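Local coordinates for DNA topoisomerase 2-associated protein PAT1 (Saccharomyces cerevisiae, PDB 5LMG) that activates mRNA decapping and represses translation, with a C-terminal domain that directly binds the decapping enzyme Dcp2 and the exonuclease Xrn1, at residues A[43-46]-A[50-53]; A[56-61]-A[81-86]; A[319-324]-A[332-337]. The protein carries 2 engineered substitutions. All coordinates share one frame; numbering follows the deposited sequence.

Contact 1: A[43-46]-A[50-53]; sequences NKSG and FILE
The ring of F50 meets the carbonyl oxygen of S45 at its edge, near the ring plane, while G46 CA comes up obliquely. The motif is a loop folded back on the first turns of the helix it leads into, here helix 48-70. S45 O lies 3.3 Å from F50 CE2; it is buried here and has no hydrogen-bond partner in the model, so the polarised ring edge is its nearest company across the contact. CG of F50 stands anti to the backbone N (chi1 168°), which lays the ring alongside the loop. The loop backbone at G46 lies against the ring: with phi 126° it leaves no room for a CB, which would fall 2.4 Å from F50 CD2 and also jam against S45 O. Deeper in, S45 OG rests on the aliphatic I51 CG1 at 3.7 Å, yet its polar bonds go to L42 O and to S98 OG on helix 95-99, a helix that I51 also touches. No direct hydrogen bond crosses the contact. A single water does the bridging, giving a proton to G46 O at 2.9 Å and weakly accepting one from F50 N at 3.1 Å.

Contact 2: A[56-61]-A[81-86]; sequences ETVYEE and WEALHI. With EDO (1,2-ethanediol), chain G; EDO (1,2-ethanediol), chain E.
The side of helix 48-70, at 56-61, packs here against the chain round the end of helix 78-82 and its type I turn. The small A83 allows a close approach, its CA only 5.9 Å from V58 CA. T57 CG2 touches A83 CB at 3.9 Å, while T57 OG1 is bonded back along its own helix to E53 O. V58 does more: its CG2, anti to the carbonyl carbon, reaches A83 O at 3.6 Å and L84 CD2 at 3.8 Å, the V58 and L84 side chains crossing at about a right angle. Both also rest on I112 of helix 103-114, which extends the apolar cluster to a further helix. The same A83 O receives a weak bond from H85 ND1 (3.2 Å, 146°) in the plane of the imidazole, and E82 O lies above one ring face, offset toward the rim. At the margin E61, bent at chi2, lies against A79 and M80, and a 1,2-ethanediol, probably from the crystallisation liquor, bonds weakly to its carboxylate; an alanine in place of E61 would probably open a gap beside A79 and M80. The motif is thus a helix leaving through a type I turn from E82 to H85, H85 being the residue that takes positive phi, in a largely helical chain.

Contact 3: A[319-324]-A[332-337]; sequences KELSVL and DTELKS
L335 reaches from helix 329-355 into the side of helix 290-322, and its course shows how two antiparallel helices of a hairpin join near their connecting loop. CB points toward the opposite helix, and the contact is made beyond CG, where the side chain forks. CD1 takes the backbone of S322, lying 4.0 Å from S322 CA. CD2 is the busier branch: it comes to 3.8 Å from S322 N and to 4.0 Å from L321 CB, with S322 CB at the same range. Both methyls lie against the same piece of backbone at S322, and the leucine is held by a mixture of main chain and aliphatic carbon.

L321 answers from the other side, with its CA 7.1 Å from L335 CA. It also packs on L331 and I338 of helix 329-355, one turn before and one turn after L335, so it sits among three apolar side chains of that helix. At the margin the aliphatic L321 CD1 comes no nearer than 4.2 Å to E334 OE2, a loose contact with a carboxylate that already has E330 close by as a like charge. S322 directs its hydroxyl elsewhere: chi1 of 71° places OG between the backbone N and the carbonyl carbon, from where it bonds to E318 O one turn back, leaving CB to meet the leucine. D332 and K336 form a salt bridge within their own helix: K336 NZ lies 2.9 Å from D332 OD2, which uses its syn lone pair. With no hydrogen bond or salt bridge between the two segments, their cohesion here rests on van der Waals packing, and the fit depends on the shape of L335 more than on any directional bond.

Overall arrangement
Contacts 1, 2 and 3 follow one another along the chain, each closing before the next opens. The first two share helix 48-70, contact 1 at its N-terminal turns and contact 2 further along, and their centres are 13 Å apart. Contact 3 lies on the opposite side of the chain's centre, about 55 Å from contact 1 and 56 Å from contact 2 between centres, where helices 290-322 and 329-355 form a hairpin. Its nearest atoms are about 40 Å from those of contact 1 and about 37 Å from those of contact 2, so the two regions do not meet. Each of these three contacts joins elements that are near in sequence.

Contact 1: A[43-46]-A[50-53]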
ATOM      1  N   ASN A  43     -15.550  21.263  -1.525  1.00 86.66           N
ATOM      2  CA  ASN A  43     -16.573  22.120  -0.922  1.00 86.89           C
ATOM      3  C   ASN A  43     -17.067  21.565   0.423  1.00 88.92           C
ATOM      4  O   ASN A  43     -17.537  22.332   1.266  1.00 88.61           O
ATOM      5  CB  ASN A  43     -17.722  22.359  -1.905  1.00 89.47           C
ATOM      6  CG  ASN A  43     -17.259  22.958  -3.215  1.00112.09           C
ATOM      7  OD1 ASN A  43     -16.734  22.264  -4.100  1.00105.46           O
ATOM      8  ND2 ASN A  43     -17.399  24.268  -3.349  1.00103.32           N
ATOM      9  N   LYS A  44     -16.902  20.239   0.636  1.00 84.07           N
ATOM     10  CA  LYS A  44     -17.240  19.526   1.873  1.00 83.25           C
ATOM     11  C   LYS A  44     -16.221  19.818   3.002  1.00 85.18           C
ATOM     12  O   LYS A  44     -16.350  19.280   4.104  1.00 84.25           O
ATOM     13  CB  LYS A  44     -17.340  18.012   1.607  1.00 85.23           C
ATOM     14  CG  LYS A  44     -18.747  17.548   1.254  1.00103.26           C
ATOM     15  CD  LYS A  44     -18.922  16.051   1.493  1.00113.46           C
ATOM     16  CE  LYS A  44     -20.374  15.642   1.511  1.00123.44           C
ATOM     17  NZ  LYS A  44     -20.554  14.263   2.037  1.00131.28           N
ATOM     18  N   SER A  45     -15.215  20.673   2.716  1.00 81.08           N
ATOM     19  CA  SER A  45     -14.155  21.086   3.638  1.00 80.50           C
ATOM     20  C   SER A  45     -13.952  22.613   3.710  1.00 83.65           C
ATOM     21  O   SER A  45     -13.154  23.080   4.531  1.00 83.53           O
ATOM     22  CB  SER A  45     -12.843  20.394   3.289  1.00 83.74           C
ATOM     23  OG  SER A  45     -12.414  20.752   1.987  1.00 95.40           O
ATOM     24  N   GLY A  46     -14.680  23.364   2.875  1.00 78.98           N
ATOM     25  CA  GLY A  46     -14.622  24.823   2.850  1.00 78.69           C
ATOM     26  C   GLY A  46     -14.319  25.473   1.514  1.00 81.40           C
ATOM     27  O   GLY A  46     -14.351  26.703   1.413  1.00 82.04           O
ATOM     28  N   PHE A  50     -10.103  28.296   0.224  1.00 67.45           N
ATOM     29  CA  PHE A  50      -9.921  28.183   1.671  1.00 66.19           C
ATOM     30  C   PHE A  50      -8.793  27.189   2.011  1.00 65.98           C
ATOM     31  O   PHE A  50      -7.952  27.495   2.856  1.00 65.34           O
ATOM     32  CB  PHE A  50     -11.251  27.803   2.358  1.00 68.40           C
ATOM     33  CG  PHE A  50     -11.139  27.371   3.802  1.00 69.82           C
ATOM     34  CD1 PHE A  50     -10.820  28.288   4.799  1.00 73.04           C
ATOM     35  CD2 PHE A  50     -11.360  26.049   4.168  1.00 71.02           C
ATOM     36  CE1 PHE A  50     -10.710  27.886   6.133  1.00 73.74           C
ATOM     37  CE2 PHE A  50     -11.249  25.648   5.502  1.00 73.82           C
ATOM     38  CZ  PHE A  50     -10.926  26.569   6.475  1.00 72.29           C
ATOM     39  N   ILE A  51      -8.769  26.020   1.332  1.00 59.31           N
ATOM     40  CA  ILE A  51      -7.756  24.977   1.530  1.00 57.12           C
ATOM     41  C   ILE A  51      -6.366  25.479   1.053  1.00 59.51           C
ATOM     42  O   ILE A  51      -5.381  25.329   1.790  1.00 56.75           O
ATOM     43  CB  ILE A  51      -8.200  23.609   0.919  1.00 58.86           C
ATOM     44  CG1 ILE A  51      -9.502  23.055   1.594  1.00 58.80           C
ATOM     45  CG2 ILE A  51      -7.077  22.568   0.935  1.00 57.96           C
ATOM     46  CD1 ILE A  51      -9.486  22.787   3.157  1.00 62.81           C
ATOM     47  N   LEU A  52      -6.313  26.143  -0.129  1.00 56.84           N
ATOM     48  CA  LEU A  52      -5.074  26.722  -0.668  1.00 56.75           C
ATOM     49  C   LEU A  52      -4.510  27.794   0.262  1.00 60.76           C
ATOM     50  O   LEU A  52      -3.289  27.886   0.408  1.00 59.79           O
ATOM     51  CB  LEU A  52      -5.252  27.252  -2.102  1.00 57.30           C
ATOM     52  CG  LEU A  52      -5.449  26.188  -3.197  1.00 61.88           C
ATOM     53  CD1 LEU A  52      -5.815  26.832  -4.514  1.00 62.79           C
ATOM     54  CD2 LEU A  52      -4.223  25.300  -3.361  1.00 63.45           C
ATOM     55  N   GLU A  53      -5.405  28.544   0.953  1.00 57.88           N
ATOM     56  CA  GLU A  53      -5.040  29.558   1.943  1.00 58.15           C
ATOM     57  C   GLU A  53      -4.462  28.873   3.183  1.00 60.46           C
ATOM     58  O   GLU A  53      -3.464  29.353   3.725  1.00 60.65           O
ATOM     59  CB  GLU A  53      -6.254  30.429   2.317  1.00 60.79           C
ATOM     60  CG  GLU A  53      -5.910  31.638   3.172  1.00 76.09           C
ATOM     61  CD  GLU A  53      -7.077  32.299   3.885  1.00106.02           C
ATOM     62  OE1 GLU A  53      -7.807  31.598   4.625  1.00104.14           O
ATOM     63  OE2 GLU A  53      -7.228  33.536   3.745  1.00102.00           O
TER
HETATM   64  O   HOH W   1     -13.174  28.688  -0.304  1.00 73.92           O

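Contact 2: A[56-61]-A[81-86]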
ATOM      1  N   GLU A  56      -0.853  27.728   2.517  1.00 47.51           N
ATOM      2  CA  GLU A  56       0.043  28.905   2.557  1.00 48.24           C
ATOM      3  C   GLU A  56       0.387  29.283   3.995  1.00 52.10           C
ATOM      4  O   GLU A  56       1.554  29.542   4.287  1.00 51.98           O
ATOM      5  CB  GLU A  56      -0.546  30.121   1.805  1.00 50.31           C
ATOM      6  CG  GLU A  56      -0.733  29.943   0.300  1.00 61.11           C
ATOM      7  CD  GLU A  56       0.370  29.224  -0.456  1.00 87.27           C
ATOM      8  OE1 GLU A  56       1.531  29.691  -0.413  1.00 78.17           O
ATOM      9  OE2 GLU A  56       0.067  28.186  -1.090  1.00 86.40           O
ATOM     10  N   THR A  57      -0.622  29.266   4.892  1.00 48.61           N
ATOM     11  CA  THR A  57      -0.481  29.515   6.330  1.00 48.50           C
ATOM     12  C   THR A  57       0.452  28.445   6.946  1.00 51.44           C
ATOM     13  O   THR A  57       1.385  28.807   7.664  1.00 51.67           O
ATOM     14  CB  THR A  57      -1.871  29.570   6.998  1.00 54.45           C
ATOM     15  OG1 THR A  57      -2.611  30.646   6.426  1.00 58.04           O
ATOM     16  CG2 THR A  57      -1.799  29.755   8.508  1.00 53.01           C
ATOM     17  N   VAL A  58       0.227  27.150   6.623  1.00 45.78           N
ATOM     18  CA  VAL A  58       1.061  26.032   7.101  1.00 45.28           C
ATOM     19  C   VAL A  58       2.537  26.241   6.713  1.00 47.00           C
ATOM     20  O   VAL A  58       3.414  26.106   7.576  1.00 46.29           O
ATOM     21  CB  VAL A  58       0.522  24.633   6.683  1.00 49.23           C
ATOM     22  CG1 VAL A  58       1.547  23.533   6.967  1.00 48.58           C
ATOM     23  CG2 VAL A  58      -0.802  24.321   7.387  1.00 49.68           C
ATOM     24  N   TYR A  59       2.798  26.605   5.437  1.00 42.42           N
ATOM     25  CA  TYR A  59       4.146  26.899   4.921  1.00 41.64           C
ATOM     26  C   TYR A  59       4.799  28.057   5.695  1.00 45.91           C
ATOM     27  O   TYR A  59       5.955  27.938   6.103  1.00 44.85           O
ATOM     28  CB  TYR A  59       4.119  27.165   3.398  1.00 42.23           C
ATOM     29  CG  TYR A  59       4.309  25.902   2.584  1.00 42.88           C
ATOM     30  CD1 TYR A  59       3.315  24.927   2.526  1.00 44.45           C
ATOM     31  CD2 TYR A  59       5.498  25.665   1.894  1.00 42.35           C
ATOM     32  CE1 TYR A  59       3.501  23.746   1.812  1.00 45.55           C
ATOM     33  CE2 TYR A  59       5.695  24.486   1.176  1.00 41.82           C
ATOM     34  CZ  TYR A  59       4.700  23.518   1.155  1.00 49.51           C
ATOM     35  OH  TYR A  59       4.881  22.340   0.468  1.00 45.82           O
ATOM     36  N   GLU A  60       4.038  29.141   5.958  1.00 44.01           N
ATOM     37  CA  GLU A  60       4.536  30.306   6.709  1.00 44.40           C
ATOM     38  C   GLU A  60       4.981  29.894   8.109  1.00 46.64           C
ATOM     39  O   GLU A  60       6.081  30.256   8.525  1.00 45.52           O
ATOM     40  CB  GLU A  60       3.472  31.406   6.793  1.00 46.67           C
ATOM     41  CG  GLU A  60       3.322  32.216   5.514  1.00 60.31           C
ATOM     42  CD  GLU A  60       2.121  33.146   5.454  1.00 86.03           C
ATOM     43  OE1 GLU A  60       1.244  33.065   6.346  1.00 83.14           O
ATOM     44  OE2 GLU A  60       2.046  33.943   4.491  1.00 83.10           O
ATOM     45  N   GLU A  61       4.157  29.087   8.801  1.00 43.51           N
ATOM     46  CA  GLU A  61       4.447  28.599  10.150  1.00 43.61           C
ATOM     47  C   GLU A  61       5.656  27.660  10.186  1.00 47.30           C
ATOM     48  O   GLU A  61       6.452  27.748  11.123  1.00 46.63           O
ATOM     49  CB  GLU A  61       3.214  27.961  10.810  1.00 45.14           C
ATOM     50  CG  GLU A  61       1.997  28.874  10.937  1.00 53.15           C
ATOM     51  CD  GLU A  61       2.087  30.128  11.792  1.00 72.25           C
ATOM     52  OE1 GLU A  61       3.145  30.382  12.413  1.00 62.52           O
ATOM     53  OE2 GLU A  61       1.075  30.865  11.836  1.00 69.47           O
ATOM     54  N   TRP A  81       0.498  23.715  14.596  1.00 47.42           N
ATOM     55  CA  TRP A  81      -0.444  22.644  14.926  1.00 47.74           C
ATOM     56  C   TRP A  81      -1.886  23.124  14.716  1.00 51.90           C
ATOM     57  O   TRP A  81      -2.657  22.432  14.058  1.00 50.37           O
ATOM     58  CB  TRP A  81      -0.233  22.101  16.364  1.00 47.10           C
ATOM     59  CG  TRP A  81      -1.311  21.147  16.815  1.00 48.86           C
ATOM     60  CD1 TRP A  81      -2.315  21.409  17.701  1.00 52.58           C
ATOM     61  CD2 TRP A  81      -1.546  19.812  16.329  1.00 48.31           C
ATOM     62  NE1 TRP A  81      -3.134  20.308  17.832  1.00 52.33           N
ATOM     63  CE2 TRP A  81      -2.690  19.317  16.996  1.00 52.95           C
ATOM     64  CE3 TRP A  81      -0.893  18.982  15.398  1.00 49.01           C
ATOM     65  CZ2 TRP A  81      -3.193  18.027  16.770  1.00 51.82           C
ATOM     66  CZ3 TRP A  81      -1.377  17.695  15.195  1.00 50.31           C
ATOM     67  CH2 TRP A  81      -2.516  17.231  15.872  1.00 51.20           C
ATOM     68  N   GLU A  82      -2.214  24.329  15.217  1.00 50.70           N
ATOM     69  CA  GLU A  82      -3.542  24.935  15.076  1.00 52.31           C
ATOM     70  C   GLU A  82      -3.914  25.213  13.609  1.00 57.30           C
ATOM     71  O   GLU A  82      -5.069  25.012  13.235  1.00 57.37           O
ATOM     72  CB  GLU A  82      -3.668  26.202  15.933  1.00 54.35           C
ATOM     73  CG  GLU A  82      -3.962  25.908  17.395  1.00 67.01           C
ATOM     74  CD  GLU A  82      -4.262  27.134  18.235  1.00 95.60           C
ATOM     75  OE1 GLU A  82      -5.352  27.728  18.061  1.00 99.81           O
ATOM     76  OE2 GLU A  82      -3.417  27.490  19.088  1.00 90.56           O
ATOM     77  N   ALA A  83      -2.928  25.607  12.773  1.00 53.78           N
ATOM     78  CA  ALA A  83      -3.113  25.873  11.337  1.00 53.56           C
ATOM     79  C   ALA A  83      -3.432  24.603  10.505  1.00 56.61           C
ATOM     80  O   ALA A  83      -3.832  24.723   9.347  1.00 56.49           O
ATOM     81  CB  ALA A  83      -1.893  26.589  10.774  1.00 54.10           C
ATOM     82  N   LEU A  84      -3.286  23.401  11.104  1.00 53.57           N
ATOM     83  CA  LEU A  84      -3.560  22.107  10.461  1.00 52.83           C
ATOM     84  C   LEU A  84      -5.034  21.650  10.525  1.00 59.49           C
ATOM     85  O   LEU A  84      -5.446  20.821   9.706  1.00 59.03           O
ATOM     86  CB  LEU A  84      -2.641  21.001  11.012  1.00 51.90           C
ATOM     87  CG  LEU A  84      -1.139  21.073  10.737  1.00 55.26           C
ATOM     88  CD1 LEU A  84      -0.417  19.962  11.473  1.00 55.24           C
ATOM     89  CD2 LEU A  84      -0.830  20.960   9.250  1.00 53.64           C
ATOM     90  N   HIS A  85      -5.809  22.163  11.511  1.00 58.77           N
ATOM     91  CA  HIS A  85      -7.241  21.884  11.732  1.00 59.87           C
ATOM     92  C   HIS A  85      -7.582  20.394  11.900  1.00 64.60           C
ATOM     93  O   HIS A  85      -8.590  19.940  11.353  1.00 64.78           O
ATOM     94  CB  HIS A  85      -8.099  22.521  10.610  1.00 61.14           C
ATOM     95  CG  HIS A  85      -8.064  24.013  10.596  1.00 65.32           C
ATOM     96  ND1 HIS A  85      -6.955  24.704  10.150  1.00 67.19           N
ATOM     97  CD2 HIS A  85      -9.017  24.901  10.962  1.00 68.13           C
ATOM     98  CE1 HIS A  85      -7.260  25.987  10.265  1.00 67.45           C
ATOM     99  NE2 HIS A  85      -8.492  26.154  10.751  1.00 68.31           N
ATOM    100  N   ILE A  86      -6.748  19.634  12.639  1.00 62.39           N
ATOM    101  CA  ILE A  86      -6.974  18.200  12.863  1.00 63.33           C
ATOM    102  C   ILE A  86      -8.175  17.964  13.809  1.00 71.00           C
ATOM    103  O   ILE A  86      -9.015  17.109  13.512  1.00 70.49           O
ATOM    104  CB  ILE A  86      -5.670  17.463  13.299  1.00 66.35           C
ATOM    105  CG1 ILE A  86      -4.912  16.953  12.066  1.00 66.82           C
ATOM    106  CG2 ILE A  86      -5.921  16.292  14.272  1.00 66.91           C
ATOM    107  CD1 ILE A  86      -3.722  17.687  11.778  1.00 77.66           C
TER
HETATM  108  C1  EDO G 803       3.810  34.147  13.958  1.00 86.71           C
HETATM  109  O1  EDO G 803       4.322  35.127  13.069  1.00 86.04           O
HETATM  110  C2  EDO G 803       2.368  33.759  13.539  1.00 87.24           C
HETATM  111  O2  EDO G 803       1.853  32.790  14.443  1.00 87.68           O
HETATM  112  C1  EDO E 801      -1.040  36.154   6.728  1.00 97.86           C
HETATM  113  O1  EDO E 801      -2.120  36.478   7.591  1.00 97.86           O
HETATM  114  C2  EDO E 801      -1.505  36.265   5.256  1.00 97.91           C
HETATM  115  O2  EDO E 801      -0.424  35.951   4.392  1.00 97.58           O

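Contact 3: A[319-324]-A[332-337]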
ATOM      1  N   LYS A 319      14.972 -19.367 -23.271  1.00 51.62           N
ATOM      2  CA  LYS A 319      15.544 -20.566 -23.901  1.00 53.49           C
ATOM      3  C   LYS A 319      15.708 -20.406 -25.408  1.00 58.24           C
ATOM      4  O   LYS A 319      16.776 -20.710 -25.939  1.00 58.66           O
ATOM      5  CB  LYS A 319      14.684 -21.813 -23.607  1.00 56.91           C
ATOM      6  CG  LYS A 319      14.794 -22.330 -22.180  1.00 75.90           C
ATOM      7  CD  LYS A 319      13.816 -23.477 -21.942  1.00 87.48           C
ATOM      8  CE  LYS A 319      13.706 -23.840 -20.482  1.00 98.50           C
ATOM      9  NZ  LYS A 319      12.542 -24.730 -20.230  1.00108.47           N
ATOM     10  N   GLU A 320      14.650 -19.923 -26.084  1.00 54.82           N
ATOM     11  CA  GLU A 320      14.598 -19.714 -27.531  1.00 55.77           C
ATOM     12  C   GLU A 320      15.596 -18.658 -28.030  1.00 60.48           C
ATOM     13  O   GLU A 320      16.200 -18.843 -29.093  1.00 60.34           O
ATOM     14  CB  GLU A 320      13.161 -19.376 -27.984  1.00 56.98           C
ATOM     15  CG  GLU A 320      12.150 -20.506 -27.812  1.00 64.60           C
ATOM     16  CD  GLU A 320      12.313 -21.687 -28.754  1.00 87.47           C
ATOM     17  OE1 GLU A 320      12.857 -22.725 -28.314  1.00 84.56           O
ATOM     18  OE2 GLU A 320      11.912 -21.568 -29.933  1.00 80.08           O
ATOM     19  N   LEU A 321      15.773 -17.565 -27.268  1.00 56.76           N
ATOM     20  CA  LEU A 321      16.674 -16.477 -27.640  1.00 57.55           C
ATOM     21  C   LEU A 321      18.131 -16.734 -27.286  1.00 64.45           C
ATOM     22  O   LEU A 321      19.004 -16.335 -28.054  1.00 64.62           O
ATOM     23  CB  LEU A 321      16.212 -15.123 -27.076  1.00 56.75           C
ATOM     24  CG  LEU A 321      14.939 -14.509 -27.671  1.00 61.09           C
ATOM     25  CD1 LEU A 321      14.606 -13.212 -26.978  1.00 60.45           C
ATOM     26  CD2 LEU A 321      15.077 -14.248 -29.167  1.00 63.55           C
ATOM     27  N   SER A 322      18.399 -17.383 -26.130  1.00 62.47           N
ATOM     28  CA  SER A 322      19.761 -17.688 -25.675  1.00 63.03           C
ATOM     29  C   SER A 322      20.499 -18.690 -26.583  1.00 69.04           C
ATOM     30  O   SER A 322      21.725 -18.629 -26.659  1.00 68.83           O
ATOM     31  CB  SER A 322      19.766 -18.166 -24.224  1.00 65.33           C
ATOM     32  OG  SER A 322      19.206 -19.463 -24.094  1.00 72.93           O
ATOM     33  N   VAL A 323      19.760 -19.592 -27.276  1.00 66.89           N
ATOM     34  CA  VAL A 323      20.359 -20.609 -28.164  1.00 67.84           C
ATOM     35  C   VAL A 323      20.792 -20.035 -29.535  1.00 73.02           C
ATOM     36  O   VAL A 323      21.539 -20.707 -30.252  1.00 73.70           O
ATOM     37  CB  VAL A 323      19.512 -21.905 -28.333  1.00 72.02           C
ATOM     38  CG1 VAL A 323      19.385 -22.663 -27.016  1.00 71.61           C
ATOM     39  CG2 VAL A 323      18.145 -21.632 -28.958  1.00 71.71           C
ATOM     40  N   LEU A 324      20.342 -18.807 -29.888  1.00 69.19           N
ATOM     41  CA  LEU A 324      20.687 -18.143 -31.152  1.00 69.31           C
ATOM     42  C   LEU A 324      22.208 -17.933 -31.278  1.00 74.22           C
ATOM     43  O   LEU A 324      22.820 -17.418 -30.334  1.00 72.52           O
ATOM     44  CB  LEU A 324      19.945 -16.799 -31.320  1.00 68.54           C
ATOM     45  CG  LEU A 324      18.405 -16.820 -31.367  1.00 72.76           C
ATOM     46  CD1 LEU A 324      17.852 -15.412 -31.426  1.00 71.83           C
ATOM     47  CD2 LEU A 324      17.880 -17.622 -32.555  1.00 76.16           C
ATOM     48  N   ASP A 332      21.300  -9.137 -26.208  1.00 48.48           N
ATOM     49  CA  ASP A 332      21.807  -9.299 -24.835  1.00 48.23           C
ATOM     50  C   ASP A 332      20.964  -8.456 -23.859  1.00 49.37           C
ATOM     51  O   ASP A 332      20.701  -8.898 -22.735  1.00 48.22           O
ATOM     52  CB  ASP A 332      23.299  -8.916 -24.748  1.00 51.28           C
ATOM     53  CG  ASP A 332      23.900  -9.178 -23.376  1.00 67.11           C
ATOM     54  OD1 ASP A 332      24.039 -10.372 -23.006  1.00 68.64           O
ATOM     55  OD2 ASP A 332      24.203  -8.194 -22.663  1.00 72.79           O
ATOM     56  N   THR A 333      20.541  -7.251 -24.294  1.00 44.88           N
ATOM     57  CA  THR A 333      19.665  -6.376 -23.513  1.00 44.15           C
ATOM     58  C   THR A 333      18.295  -7.052 -23.373  1.00 47.30           C
ATOM     59  O   THR A 333      17.747  -7.053 -22.276  1.00 44.60           O
ATOM     60  CB  THR A 333      19.604  -4.962 -24.106  1.00 54.05           C
ATOM     61  OG1 THR A 333      20.922  -4.412 -24.093  1.00 57.21           O
ATOM     62  CG2 THR A 333      18.670  -4.032 -23.322  1.00 53.57           C
ATOM     63  N   GLU A 334      17.773  -7.657 -24.476  1.00 45.70           N
ATOM     64  CA  GLU A 334      16.500  -8.395 -24.512  1.00 45.25           C
ATOM     65  C   GLU A 334      16.513  -9.554 -23.512  1.00 47.89           C
ATOM     66  O   GLU A 334      15.580  -9.678 -22.719  1.00 45.43           O
ATOM     67  CB  GLU A 334      16.217  -8.946 -25.924  1.00 47.19           C
ATOM     68  CG  GLU A 334      15.636  -7.945 -26.905  1.00 59.95           C
ATOM     69  CD  GLU A 334      15.082  -8.598 -28.159  1.00 77.38           C
ATOM     70  OE1 GLU A 334      15.780  -8.576 -29.198  1.00 66.30           O
ATOM     71  OE2 GLU A 334      13.967  -9.167 -28.093  1.00 66.26           O
ATOM     72  N   LEU A 335      17.588 -10.380 -23.538  1.00 46.03           N
ATOM     73  CA  LEU A 335      17.755 -11.527 -22.643  1.00 46.92           C
ATOM     74  C   LEU A 335      17.828 -11.129 -21.170  1.00 49.36           C
ATOM     75  O   LEU A 335      17.207 -11.794 -20.344  1.00 47.02           O
ATOM     76  CB  LEU A 335      18.973 -12.375 -23.021  1.00 47.83           C
ATOM     77  CG  LEU A 335      18.746 -13.423 -24.102  1.00 54.04           C
ATOM     78  CD1 LEU A 335      20.057 -13.847 -24.711  1.00 55.04           C
ATOM     79  CD2 LEU A 335      17.989 -14.649 -23.551  1.00 56.47           C
ATOM     80  N   LYS A 336      18.579 -10.050 -20.851  1.00 44.92           N
ATOM     81  CA  LYS A 336      18.727  -9.533 -19.487  1.00 43.94           C
ATOM     82  C   LYS A 336      17.380  -9.050 -18.944  1.00 46.48           C
ATOM     83  O   LYS A 336      17.064  -9.302 -17.789  1.00 45.14           O
ATOM     84  CB  LYS A 336      19.784  -8.415 -19.438  1.00 45.92           C
ATOM     85  CG  LYS A 336      21.196  -8.964 -19.336  1.00 52.13           C
ATOM     86  CD  LYS A 336      22.247  -7.896 -19.534  1.00 61.56           C
ATOM     87  CE  LYS A 336      23.628  -8.486 -19.382  1.00 68.59           C
ATOM     88  NZ  LYS A 336      24.675  -7.582 -19.919  1.00 81.36           N
ATOM     89  N   SER A 337      16.568  -8.427 -19.812  1.00 43.52           N
ATOM     90  CA  SER A 337      15.222  -7.941 -19.522  1.00 42.76           C
ATOM     91  C   SER A 337      14.258  -9.113 -19.225  1.00 45.46           C
ATOM     92  O   SER A 337      13.416  -8.998 -18.333  1.00 43.02           O
ATOM     93  CB  SER A 337      14.704  -7.130 -20.706  1.00 47.45           C
ATOM     94  OG  SER A 337      13.464  -6.534 -20.379  1.00 60.20           O
TER